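Local coordinates for Nrps/pks (Streptomyces albus, PDB 4OPE), which acts as a ketosynthase domain of the oxazolomycin assembly line, an AT-less type I polyketide synthase, and probably handles carbon-carbon bond formation in the growing polyketide chain, at residues Glu40-Glu43 with Asp44-Asp47; Arg188-Asp192 with Gly193-Val197; Ala466-Ala469 with Glu470-Gly474. All coordinates share one frame; numbering follows the deposited sequence.

Interaction 1. Residues Glu40-Glu43 with Asp44-Asp47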
loop_
_atom_site.group_PDB
_atom_site.type_symbol
_atom_site.label_atom_id
_atom_site.label_comp_id
_atom_site.label_asym_id
_atom_site.label_seq_id
_atom_site.Cartn_x
_atom_site.Cartn_y
_atom_site.Cartn_z
ATOM N N GLU A 40 -16.883 -7.995 -25.357
ATOM C CA GLU A 40 -15.741 -8.756 -25.806
ATOM C C GLU A 40 -14.526 -7.885 -25.819
ATOM O O GLU A 40 -14.650 -6.691 -25.979
ATOM C CB GLU A 40 -15.964 -9.316 -27.199
ATOM C CG GLU A 40 -16.899 -10.521 -27.186
ATOM C CD GLU A 40 -16.993 -11.257 -28.527
ATOM O OE1 GLU A 40 -16.064 -11.093 -29.382
ATOM O OE2 GLU A 40 -18.002 -12.007 -28.695
ATOM N N VAL A 41 -13.354 -8.490 -25.655
ATOM C CA VAL A 41 -12.104 -7.766 -25.785
ATOM C C VAL A 41 -12.067 -6.881 -27.043
ATOM O O VAL A 41 -12.306 -7.339 -28.152
ATOM C CB VAL A 41 -10.869 -8.675 -25.818
ATOM C CG1 VAL A 41 -9.639 -7.791 -25.877
ATOM C CG2 VAL A 41 -10.790 -9.576 -24.588
ATOM N N PRO A 42 -11.803 -5.596 -26.856
ATOM C CA PRO A 42 -11.773 -4.745 -28.017
ATOM C C PRO A 42 -10.590 -5.041 -28.922
ATOM O O PRO A 42 -9.518 -5.311 -28.436
ATOM C CB PRO A 42 -11.655 -3.336 -27.419
ATOM C CG PRO A 42 -12.253 -3.461 -26.077
ATOM C CD PRO A 42 -11.985 -4.847 -25.603
ATOM N N GLU A 43 -10.803 -4.959 -30.230
ATOM C CA GLU A 43 -9.736 -5.070 -31.213
ATOM C C GLU A 43 -8.583 -4.148 -30.901
ATOM O O GLU A 43 -7.449 -4.561 -30.963
ATOM C CB GLU A 43 -10.251 -4.717 -32.585
ATOM C CG GLU A 43 -11.069 -5.827 -33.207
ATOM C CD GLU A 43 -11.455 -5.531 -34.653
ATOM O OE1 GLU A 43 -10.579 -5.068 -35.450
ATOM O OE2 GLU A 43 -12.649 -5.764 -34.976
ATOM N N ASP A 44 -8.856 -2.900 -30.544
ATOM C CA ASP A 44 -7.762 -1.940 -30.350
ATOM C C ASP A 44 -6.890 -2.146 -29.095
ATOM O O ASP A 44 -5.912 -1.409 -28.904
ATOM C CB ASP A 44 -8.227 -0.483 -30.503
ATOM C CG ASP A 44 -9.266 -0.067 -29.510
ATOM O OD1 ASP A 44 -9.762 -0.887 -28.714
ATOM O OD2 ASP A 44 -9.607 1.126 -29.545
ATOM N N ARG A 45 -7.211 -3.153 -28.279
ATOM C CA ARG A 45 -6.403 -3.486 -27.119
ATOM C C ARG A 45 -5.437 -4.591 -27.456
ATOM O O ARG A 45 -4.248 -4.471 -27.237
ATOM C CB ARG A 45 -7.275 -3.974 -25.951
ATOM C CG ARG A 45 -8.317 -3.007 -25.468
ATOM C CD ARG A 45 -7.711 -1.770 -24.840
ATOM N NE ARG A 45 -8.773 -1.103 -24.093
ATOM C CZ ARG A 45 -8.884 -1.082 -22.769
ATOM N NH1 ARG A 45 -9.917 -0.446 -22.233
ATOM N NH2 ARG A 45 -7.975 -1.664 -21.986
ATOM N N TRP A 46 -5.973 -5.708 -27.929
ATOM C CA TRP A 46 -5.143 -6.808 -28.386
ATOM C C TRP A 46 -6.016 -7.772 -29.160
ATOM O O TRP A 46 -7.254 -7.696 -29.096
ATOM C CB TRP A 46 -4.399 -7.516 -27.237
ATOM C CG TRP A 46 -5.270 -8.247 -26.264
ATOM C CD1 TRP A 46 -5.866 -9.450 -26.447
ATOM C CD2 TRP A 46 -5.605 -7.835 -24.939
ATOM N NE1 TRP A 46 -6.582 -9.806 -25.329
ATOM C CE2 TRP A 46 -6.426 -8.842 -24.381
ATOM C CE3 TRP A 46 -5.295 -6.715 -24.166
ATOM C CZ2 TRP A 46 -6.945 -8.762 -23.093
ATOM C CZ3 TRP A 46 -5.788 -6.652 -22.879
ATOM C CH2 TRP A 46 -6.618 -7.655 -22.365
ATOM N N ASP A 47 -5.341 -8.635 -29.917
ATOM C CA ASP A 47 -5.964 -9.626 -30.753
ATOM C C ASP A 47 -6.170 -10.807 -29.840
ATOM O O ASP A 47 -5.230 -11.529 -29.499
ATOM C CB ASP A 47 -5.032 -9.966 -31.927
ATOM C CG ASP A 47 -5.548 -11.118 -32.818
ATOM O OD1 ASP A 47 -6.736 -11.512 -32.721
ATOM O OD2 ASP A 47 -4.727 -11.626 -33.630
#

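Interaction 2. Residues Arg188-Asp192 with Gly193-Val197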
loop_
_atom_site.group_PDB
_atom_site.type_symbol
_atom_site.label_atom_id
_atom_site.label_comp_id
_atom_site.label_asym_id
_atom_site.label_seq_id
_atom_site.Cartn_x
_atom_site.Cartn_y
_atom_site.Cartn_z
ATOM N N ARG A 188 -8.215 6.713 9.025
ATOM C CA ARG A 188 -7.459 6.702 10.263
ATOM C C ARG A 188 -6.352 7.730 10.229
ATOM O O ARG A 188 -5.973 8.241 11.254
ATOM C CB ARG A 188 -6.920 5.322 10.594
ATOM C CG ARG A 188 -8.032 4.296 10.878
ATOM C CD ARG A 188 -8.552 4.324 12.322
ATOM N NE ARG A 188 -8.534 2.988 12.941
ATOM C CZ ARG A 188 -9.554 2.125 12.964
ATOM N NH1 ARG A 188 -10.730 2.385 12.380
ATOM N NH2 ARG A 188 -9.390 0.959 13.566
ATOM N N ALA A 189 -5.855 8.073 9.045
ATOM C CA ALA A 189 -4.842 9.128 8.939
ATOM C C ALA A 189 -5.443 10.413 9.394
ATOM O O ALA A 189 -4.810 11.179 10.094
ATOM C CB ALA A 189 -4.374 9.284 7.504
ATOM N N ILE A 190 -6.678 10.663 8.995
ATOM C CA ILE A 190 -7.329 11.895 9.400
ATOM C C ILE A 190 -7.559 11.911 10.928
ATOM O O ILE A 190 -7.164 12.835 11.549
ATOM C CB ILE A 190 -8.616 12.151 8.606
ATOM C CG1 ILE A 190 -8.270 12.407 7.126
ATOM C CG2 ILE A 190 -9.361 13.331 9.199
ATOM C CD1 ILE A 190 -9.455 12.400 6.184
ATOM N N ARG A 191 -8.163 10.876 11.508
ATOM C CA ARG A 191 -8.337 10.777 12.963
ATOM C C ARG A 191 -7.030 10.908 13.715
ATOM O O ARG A 191 -6.968 11.607 14.698
ATOM C CB ARG A 191 -9.022 9.466 13.376
ATOM C CG ARG A 191 -10.489 9.398 12.996
ATOM C CD ARG A 191 -11.222 8.211 13.600
ATOM N NE ARG A 191 -11.130 7.010 12.749
ATOM C CZ ARG A 191 -12.050 6.595 11.847
ATOM N NH1 ARG A 191 -11.837 5.468 11.154
ATOM N NH2 ARG A 191 -13.189 7.270 11.610
ATOM N N ASP A 192 -5.971 10.291 13.239
ATOM C CA ASP A 192 -4.737 10.265 13.972
ATOM C C ASP A 192 -3.908 11.523 13.757
ATOM O O ASP A 192 -2.892 11.716 14.404
ATOM C CB ASP A 192 -3.924 9.040 13.587
ATOM C CG ASP A 192 -4.476 7.742 14.185
ATOM O OD1 ASP A 192 -5.703 7.437 14.128
ATOM O OD2 ASP A 192 -3.636 6.997 14.714
ATOM N N GLY A 193 -4.306 12.378 12.836
ATOM C CA GLY A 193 -3.556 13.605 12.613
ATOM C C GLY A 193 -2.500 13.607 11.520
ATOM O O GLY A 193 -1.822 14.597 11.356
ATOM N N ASP A 194 -2.362 12.536 10.748
ATOM C CA ASP A 194 -1.443 12.533 9.600
ATOM C C ASP A 194 -1.884 13.543 8.538
ATOM O O ASP A 194 -1.072 14.058 7.774
ATOM C CB ASP A 194 -1.343 11.129 8.986
ATOM C CG ASP A 194 -0.672 10.107 9.920
ATOM O OD1 ASP A 194 0.109 10.539 10.813
ATOM O OD2 ASP A 194 -0.903 8.870 9.752
ATOM N N CYS A 195 -3.171 13.836 8.486
ATOM C CA CYS A 195 -3.643 14.860 7.600
ATOM C C CYS A 195 -5.049 15.310 8.017
ATOM O O CYS A 195 -5.544 14.857 9.035
ATOM C CB CYS A 195 -3.599 14.371 6.144
ATOM S SG CYS A 195 -4.472 12.819 5.843
ATOM N N GLU A 196 -5.636 16.255 7.277
ATOM C CA GLU A 196 -6.953 16.809 7.621
ATOM C C GLU A 196 -7.964 16.477 6.581
ATOM O O GLU A 196 -9.135 16.402 6.866
ATOM C CB GLU A 196 -6.889 18.341 7.788
ATOM C CG GLU A 196 -5.990 18.792 8.948
ATOM C CD GLU A 196 -5.239 20.096 8.654
ATOM O OE1 GLU A 196 -5.818 21.198 8.835
ATOM O OE2 GLU A 196 -4.055 20.025 8.245
ATOM N N VAL A 197 -7.494 16.326 5.362
ATOM C CA VAL A 197 -8.301 15.976 4.240
ATOM C C VAL A 197 -7.563 14.839 3.585
ATOM O O VAL A 197 -6.323 14.782 3.705
ATOM C CB VAL A 197 -8.374 17.157 3.289
ATOM C CG1 VAL A 197 -9.026 16.761 1.972
ATOM C CG2 VAL A 197 -9.146 18.266 3.949
#

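Interaction 3. Residues Ala466-Ala469 with Glu470-Gly474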
loop_
_atom_site.group_PDB
_atom_site.type_symbol
_atom_site.label_atom_id
_atom_site.label_comp_id
_atom_site.label_asym_id
_atom_site.label_seq_id
_atom_site.Cartn_x
_atom_site.Cartn_y
_atom_site.Cartn_z
ATOM N N ALA A 466 -19.474 23.669 -24.737
ATOM C CA ALA A 466 -20.431 22.699 -25.320
ATOM C C ALA A 466 -20.991 21.693 -24.296
ATOM O O ALA A 466 -22.199 21.403 -24.278
ATOM C CB ALA A 466 -19.768 21.941 -26.483
ATOM N N ARG A 467 -20.117 21.134 -23.463
ATOM C CA ARG A 467 -20.555 20.139 -22.497
ATOM C C ARG A 467 -21.486 20.768 -21.491
ATOM O O ARG A 467 -22.456 20.158 -21.073
ATOM C CB ARG A 467 -19.358 19.553 -21.792
ATOM C CG ARG A 467 -18.569 18.574 -22.631
ATOM C CD ARG A 467 -17.117 18.445 -22.197
ATOM N NE ARG A 467 -16.969 18.167 -20.771
ATOM C CZ ARG A 467 -17.151 16.961 -20.199
ATOM N NH1 ARG A 467 -16.977 16.838 -18.877
ATOM N NH2 ARG A 467 -17.489 15.885 -20.925
ATOM N N THR A 468 -21.185 22.004 -21.113
ATOM C CA THR A 468 -21.973 22.721 -20.140
ATOM C C THR A 468 -23.383 23.082 -20.666
ATOM O O THR A 468 -24.419 22.849 -19.999
ATOM C CB THR A 468 -21.211 24.001 -19.695
ATOM O OG1 THR A 468 -19.983 23.627 -19.037
ATOM C CG2 THR A 468 -22.065 24.843 -18.745
ATOM N N ALA A 469 -23.445 23.665 -21.859
ATOM C CA ALA A 469 -24.747 23.877 -22.468
ATOM C C ALA A 469 -25.523 22.591 -22.575
ATOM O O ALA A 469 -26.723 22.575 -22.364
ATOM C CB ALA A 469 -24.605 24.471 -23.847
ATOM N N GLU A 470 -24.864 21.505 -22.918
ATOM C CA GLU A 470 -25.586 20.262 -23.113
ATOM C C GLU A 470 -26.158 19.731 -21.792
ATOM O O GLU A 470 -27.284 19.238 -21.736
ATOM C CB GLU A 470 -24.683 19.244 -23.789
ATOM C CG GLU A 470 -25.331 17.891 -24.013
ATOM C CD GLU A 470 -24.312 16.808 -24.387
ATOM O OE1 GLU A 470 -23.232 16.716 -23.717
ATOM O OE2 GLU A 470 -24.598 16.050 -25.354
ATOM N N PHE A 471 -25.395 19.860 -20.731
ATOM C CA PHE A 471 -25.851 19.481 -19.426
ATOM C C PHE A 471 -27.040 20.305 -18.987
ATOM O O PHE A 471 -27.950 19.783 -18.335
ATOM C CB PHE A 471 -24.719 19.677 -18.417
ATOM C CG PHE A 471 -25.129 19.461 -17.015
ATOM C CD1 PHE A 471 -25.296 18.178 -16.535
ATOM C CD2 PHE A 471 -25.384 20.520 -16.187
ATOM C CE1 PHE A 471 -25.686 17.951 -15.230
ATOM C CE2 PHE A 471 -25.779 20.311 -14.868
ATOM C CZ PHE A 471 -25.914 19.022 -14.389
ATOM N N LEU A 472 -27.001 21.603 -19.304
ATOM C CA LEU A 472 -28.039 22.563 -18.900
ATOM C C LEU A 472 -29.345 22.387 -19.644
ATOM O O LEU A 472 -30.380 22.762 -19.140
ATOM C CB LEU A 472 -27.547 23.987 -19.136
ATOM C CG LEU A 472 -26.385 24.517 -18.282
ATOM C CD1 LEU A 472 -25.967 25.869 -18.814
ATOM C CD2 LEU A 472 -26.732 24.639 -16.807
ATOM N N ARG A 473 -29.287 21.825 -20.847
ATOM C CA ARG A 473 -30.473 21.428 -21.584
ATOM C C ARG A 473 -31.009 20.064 -21.106
ATOM O O ARG A 473 -32.177 19.752 -21.298
ATOM C CB ARG A 473 -30.137 21.283 -23.054
ATOM C CG ARG A 473 -29.734 22.537 -23.768
ATOM C CD ARG A 473 -30.947 23.343 -24.130
ATOM N NE ARG A 473 -30.549 24.491 -24.936
ATOM C CZ ARG A 473 -31.127 25.695 -24.905
ATOM N NH1 ARG A 473 -32.140 25.950 -24.096
ATOM N NH2 ARG A 473 -30.661 26.666 -25.685
ATOM N N GLY A 474 -30.137 19.239 -20.526
ATOM C CA GLY A 474 -30.491 17.873 -20.113
ATOM C C GLY A 474 -30.760 17.782 -18.633
ATOM O O GLY A 474 -31.672 18.428 -18.128
HETATM O O HOH W 1 -23.011 17.230 -20.964
#

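Interaction 1. Residues Glu40-Glu43 with Asp44-Asp47
Val41 and Trp46 make the main apolar contact of this bend. CG1 of Val41 lies over one face of the indole in a CH-pi contact, 3.9 Å from the centroid of the five-membered ring of Trp46 and 20° off its normal; its nearest ring carbon is Trp46 CE2, 3.7 Å from Val41 CG1. CG1 stands anti to the backbone N of Val41 (chi1 -177°), which carries it onto the ring, and the two side chains cross at about a right angle. A second apolar contact sets Pro42 CB 3.9 Å from Arg45 CG, the two side chains side by side and pointing the same way.

The polar part is a type I beta turn, in which Arg45 N donates to Pro42 O at 3.2 Å. Trp46 NE1 is hydrogen-bonded to His48 ND1. Were Trp46 an alanine, the Val41 methyl would probably lose the aromatic surface it lies on and His48 its indole partner.

The bend lies in the loop between strands 39-40 and 66-67. Val41 pairs through its backbone with Lys65, the Arg45 guanidinium reaches Glu241 and Leu70 O, and Trp46 also packs on Pro209 and Val583.

Interaction 2. Residues Arg188-Asp192 with Gly193-Val197
A Schellman motif closes helix 178-192, with Gly193 and Asp194 folding back over Ala189 and Ile190. Gly193 N donates to Ile190 O at 3.2 Å, while the bond from Asp194 N to Ala189 O, at 2.9 Å, is bent and weak. Gly193 has a phi of +94°, where a side chain would be jammed against the carbonyl oxygen of Asp192; its lack of one lets the chain reverse here.

The chain then runs back along the side of the helix. Ala189 CB meets Asp194 CB at 3.8 Å and Cys195 SG at 3.9 Å, so the small methyl is touched by two successive residues of the returning chain. Cys195 SG sits between its own backbone N and carbonyl carbon (chi1 54°), a rotation that turns the sulfur to the helix and also brings it to 4.0 Å from Ile190 CG1. Next to this apolar patch, Ile190 CA points its hydrogen at Cys195 O in a nearly straight CA-H...O contact of 3.5 Å, and Ile190 CD1 reaches Val197 C at 4.0 Å.

Asp192 and Asp194 turn their carboxylates to the second subunit: Asp192 OD2 forms a salt bridge with Arg188 of the second subunit, and Asp194 holds His184 and Arg297 of that subunit with its two oxygens. The helix cap therefore lies at the subunit interface.

Topologically, the turn ends the helix of a beta-alpha-beta crossover from strand 169-173 to the parallel strand 197-204, with strand 121-126 lying between them in the sheet. Ile190 packs on Leu248 of strand 242-250 and Ile9 of strand 9-17, and Ala189 rests on Phe124 of strand 121-126.

Interaction 3. Residues Ala466-Ala469 with Glu470-Gly474
Phe471 meets the preceding turn through CB, 3.5 Å from Arg467 O, and not through a face or edge of its ring, which is directed away to Leu565 and Pro566. The Arg467 guanidinium likewise turns from the helix, giving NH1 to Gly567 O. The third flat group, the Glu470 carboxylate, is tied back by water: one water donates both to Glu470 OE1, at 2.8 Å, and to Arg467 O, at 3.0 Å. With chi1 at 179°, CG of Glu470 lies opposite the backbone N, and the extended chain beyond it carries the carboxylate back along the helix to that water.

Arg467 O also accepts from Phe471 N at 3.0 Å, one of four successive i to i+4 bonds that run on to Arg473 N and Ala469 O. Along another side of the helix Thr468 CG2 and Leu472 CD1 lie side by side at 4.0 Å, while Thr468 OG1 bonds to His464 O.

Ala469 and Leu472 pack on Leu512 and Leu508 of helix 505-516, and Arg473 forms salt bridges with Glu513 and Asp510. Apolar groups and ion pairs thus join the two helices, Phe471 and Arg467 meet the loop, and the carboxylate of the exposed Glu470 is linked to the backbone through one water.

How the interactions relate
All three contacts are local, but interaction 2 is the most buried, with five of nine touching residues buried against two of six in interaction 1 and three of eight in interaction 3. The centres of interactions 1 and 2 are 42 Å apart, on opposite sides of the chain's centre, and interaction 3 is 32 Å and 38 Å from them. No helix or strand is common to any two. Interaction 1 shapes a loop, where a methyl on an aromatic face joins a turn hydrogen bond. Interaction 2 couples a helix end to the central sheet and, alone of the three, touches the second subunit, which pairs with Asp192 and Asp194. Interaction 3, in the C-terminal extension, is regular helix, dominated by backbone bonds and supplemented by a water bridge.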